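Local coordinates for RNA-binding protein with serine-rich domain 1 (Homo sapiens, PDB 4A8X) that joins the exon junction complex on spliced mRNAs as an auxiliary component and uses its RNA recognition motif domain to form the ASAP complex, at residues A[26-31]-A[61-66]. Numbering follows the deposited sequence.
Sequences STYGKI and EKALKH
Tyr28 lies along one side of the helix that carries Lys62, Ala63 and His66, and it supplies nearly all of the loop's share of the contact, chiefly through its side chain. The packing is largely between carbon atoms. Near the root of the ring, Tyr28 CB sits 3.9 Å from Ala63 CB, and Tyr28 CG rests on Ala63 CA. The loop comes close here, with the CA atoms of Tyr28 and Ala63 5.4 Å apart, consistent with the small alanine side chain. Farther out, Tyr28 CE1 is 3.5 Å from His66 CB, and the hydroxyl end of the ring passes the same carbon. The two rings are inclined at 39° with centroids 5.2 Å apart, an oblique pair. Lys62 leaves the helix with CG anti to its backbone N (chi1 -163°) and then runs extended. Its methylene chain crosses the Tyr28 side chain at about a right angle, with Lys62 CG 4.1 Å from Tyr28 CD1. Thr27 CB covers part of one ring face.

No direct hydrogen bond joins the segments, but one water bridges them. It donates to Thr27 O and accepts from Lys62 NZ at 2.7 Å. Within the helix, His66 ND1 donates to Lys62 O at 2.9 Å, which limits rotation of the imidazole beside Tyr28. The same oxygen takes the backbone N-H of His66 from the opposite face of its carbonyl plane.

Ser26 to Gly29 form a type I beta turn as the chain leaves helix 18-26. The contact joins the loop before strand 31-39 to helix 57-67, the second helix of the RRM fold. Ala63 also packs on Phe54 of strand 46-54, beneath the helix. Apolar side chains of another protein's chain touch Tyr28 and His66, so this loop-helix surface also forms part of a protein interface.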
ATOM      1  N   SER A  26       3.397 -12.475  14.254  1.00 19.91           N
ATOM      2  CA  SER A  26       3.075 -13.112  15.533  1.00 24.96           C
ATOM      3  C   SER A  26       2.126 -14.282  15.296  1.00 26.10           C
ATOM      4  O   SER A  26       2.046 -15.209  16.118  1.00 26.69           O
ATOM      5  CB  SER A  26       2.456 -12.108  16.500  1.00 23.84           C
ATOM      6  OG  SER A  26       3.477 -11.290  17.057  1.00 24.84           O
ATOM      7  N   THR A  27       1.417 -14.253  14.170  1.00 23.76           N
ATOM      8  CA  THR A  27       0.648 -15.417  13.713  1.00 29.29           C
ATOM      9  C   THR A  27       1.497 -16.704  13.758  1.00 27.38           C
ATOM     10  O   THR A  27       0.948 -17.791  13.926  1.00 25.99           O
ATOM     11  CB  THR A  27       0.108 -15.236  12.234  1.00 28.60           C
ATOM     12  OG1 THR A  27      -0.669 -14.041  12.142  1.00 31.51           O
ATOM     13  CG2 THR A  27      -0.802 -16.416  11.809  1.00 33.51           C
ATOM     14  N   TYR A  28       2.815 -16.582  13.566  1.00 22.31           N
ATOM     15  CA  TYR A  28       3.653 -17.757  13.316  1.00 25.03           C
ATOM     16  C   TYR A  28       4.532 -18.132  14.520  1.00 30.09           C
ATOM     17  O   TYR A  28       5.212 -19.157  14.486  1.00 28.03           O
ATOM     18  CB  TYR A  28       4.480 -17.607  12.002  1.00 23.58           C
ATOM     19  CG  TYR A  28       3.557 -17.345  10.851  1.00 24.36           C
ATOM     20  CD1 TYR A  28       2.755 -18.343  10.353  1.00 24.89           C
ATOM     21  CD2 TYR A  28       3.431 -16.063  10.291  1.00 25.31           C
ATOM     22  CE1 TYR A  28       1.855 -18.122   9.327  1.00 28.04           C
ATOM     23  CE2 TYR A  28       2.506 -15.826   9.268  1.00 23.94           C
ATOM     24  CZ  TYR A  28       1.741 -16.860   8.779  1.00 27.07           C
ATOM     25  OH  TYR A  28       0.828 -16.660   7.770  1.00 27.22           O
ATOM     26  N   GLY A  29       4.522 -17.316  15.573  1.00 29.79           N
ATOM     27  CA  GLY A  29       5.318 -17.628  16.741  1.00 31.70           C
ATOM     28  C   GLY A  29       5.564 -16.400  17.573  1.00 30.68           C
ATOM     29  O   GLY A  29       5.092 -15.320  17.247  1.00 31.80           O
ATOM     30  N   LYS A  30       6.312 -16.579  18.650  1.00 30.90           N
ATOM     31  CA  LYS A  30       6.655 -15.502  19.553  1.00 31.33           C
ATOM     32  C   LYS A  30       7.846 -14.721  19.010  1.00 29.87           C
ATOM     33  O   LYS A  30       8.906 -15.283  18.767  1.00 28.57           O
ATOM     34  CB  LYS A  30       7.064 -16.069  20.909  1.00 41.64           C
ATOM     35  CG  LYS A  30       7.198 -15.024  21.977  1.00 49.71           C
ATOM     36  CD  LYS A  30       5.839 -14.466  22.378  1.00 56.50           C
ATOM     37  CE  LYS A  30       5.978 -13.328  23.396  1.00 63.33           C
ATOM     38  NZ  LYS A  30       4.649 -12.792  23.864  1.00 66.07           N
ATOM     39  N   ILE A  31       7.663 -13.422  18.867  1.00 26.89           N
ATOM     40  CA  ILE A  31       8.690 -12.562  18.310  1.00 28.10           C
ATOM     41  C   ILE A  31       9.527 -11.996  19.453  1.00 31.93           C
ATOM     42  O   ILE A  31       8.998 -11.440  20.417  1.00 34.44           O
ATOM     43  CB  ILE A  31       8.078 -11.430  17.484  1.00 25.24           C
ATOM     44  CG1 ILE A  31       7.335 -12.030  16.277  1.00 28.36           C
ATOM     45  CG2 ILE A  31       9.175 -10.507  17.029  1.00 23.08           C
ATOM     46  CD1 ILE A  31       6.715 -11.044  15.356  1.00 26.42           C
ATOM     47  N   GLU A  61      10.873 -21.136  10.585  1.00 26.42           N
ATOM     48  CA  GLU A  61      10.538 -22.028   9.478  1.00 27.35           C
ATOM     49  C   GLU A  61       9.075 -21.876   9.042  1.00 25.64           C
ATOM     50  O   GLU A  61       8.774 -21.822   7.841  1.00 25.55           O
ATOM     51  CB  GLU A  61      10.750 -23.485   9.922  1.00 24.75           C
ATOM     52  CG  GLU A  61      10.865 -24.455   8.804  1.00 39.21           C
ATOM     53  CD  GLU A  61      11.526 -25.753   9.280  0.50 39.88           C
ATOM     54  OE1 GLU A  61      12.772 -25.792   9.380  0.50 38.14           O
ATOM     55  OE2 GLU A  61      10.800 -26.712   9.591  0.50 41.96           O
ATOM     56  N   LYS A  62       8.181 -21.816  10.015  1.00 27.68           N
ATOM     57  CA  LYS A  62       6.743 -21.690   9.748  1.00 27.97           C
ATOM     58  C   LYS A  62       6.435 -20.380   9.046  1.00 24.87           C
ATOM     59  O   LYS A  62       5.627 -20.337   8.093  1.00 21.44           O
ATOM     60  CB  LYS A  62       5.934 -21.740  11.035  1.00 29.82           C
ATOM     61  CG  LYS A  62       4.433 -22.021  10.796  1.00 32.76           C
ATOM     62  CD  LYS A  62       3.643 -22.098  12.101  1.00 34.54           C
ATOM     63  CE  LYS A  62       2.128 -22.112  11.831  1.00 38.35           C
ATOM     64  NZ  LYS A  62       1.319 -22.316  13.083  1.00 39.96           N
ATOM     65  N   ALA A  63       7.053 -19.320   9.538  1.00 25.30           N
ATOM     66  CA  ALA A  63       6.854 -17.998   8.926  1.00 23.51           C
ATOM     67  C   ALA A  63       7.336 -17.993   7.488  1.00 21.88           C
ATOM     68  O   ALA A  63       6.667 -17.465   6.591  1.00 22.26           O
ATOM     69  CB  ALA A  63       7.571 -16.923   9.702  1.00 18.70           C
ATOM     70  N   LEU A  64       8.506 -18.562   7.265  1.00 22.43           N
ATOM     71  CA  LEU A  64       9.064 -18.625   5.911  1.00 25.29           C
ATOM     72  C   LEU A  64       8.160 -19.454   4.985  1.00 24.41           C
ATOM     73  O   LEU A  64       7.909 -19.076   3.851  1.00 21.49           O
ATOM     74  CB  LEU A  64      10.460 -19.254   5.953  1.00 26.37           C
ATOM     75  CG  LEU A  64      11.564 -18.459   6.673  1.00 28.93           C
ATOM     76  CD1 LEU A  64      12.838 -19.282   6.807  1.00 27.39           C
ATOM     77  CD2 LEU A  64      11.882 -17.163   5.910  1.00 27.32           C
ATOM     78  N   LYS A  65       7.732 -20.605   5.493  1.00 30.67           N
ATOM     79  CA  LYS A  65       6.783 -21.499   4.827  1.00 32.72           C
ATOM     80  C   LYS A  65       5.492 -20.778   4.329  1.00 31.40           C
ATOM     81  O   LYS A  65       5.124 -20.904   3.149  1.00 29.71           O
ATOM     82  CB  LYS A  65       6.466 -22.643   5.817  1.00 37.15           C
ATOM     83  CG  LYS A  65       5.702 -23.812   5.275  1.00 44.48           C
ATOM     84  CD  LYS A  65       5.536 -24.931   6.335  1.00 48.53           C
ATOM     85  CE  LYS A  65       4.299 -25.780   6.028  1.00 52.63           C
ATOM     86  NZ  LYS A  65       4.000 -26.819   7.054  1.00 56.32           N
ATOM     87  N   HIS A  66       4.839 -20.006   5.209  1.00 26.83           N
ATOM     88  CA  HIS A  66       3.576 -19.322   4.890  1.00 26.67           C
ATOM     89  C   HIS A  66       3.710 -17.952   4.226  1.00 25.65           C
ATOM     90  O   HIS A  66       2.761 -17.484   3.603  1.00 29.62           O
ATOM     91  CB  HIS A  66       2.713 -19.180   6.151  1.00 27.41           C
ATOM     92  CG  HIS A  66       2.263 -20.497   6.706  1.00 33.80           C
ATOM     93  ND1 HIS A  66       3.145 -21.426   7.209  1.00 36.16           N
ATOM     94  CD2 HIS A  66       1.035 -21.057   6.790  1.00 39.45           C
ATOM     95  CE1 HIS A  66       2.477 -22.503   7.598  1.00 39.81           C
ATOM     96  NE2 HIS A  66       1.197 -22.301   7.356  1.00 42.27           N
TER
HETATM   97  O   HOH W   1       1.464 -20.452  15.025  1.00 43.05           O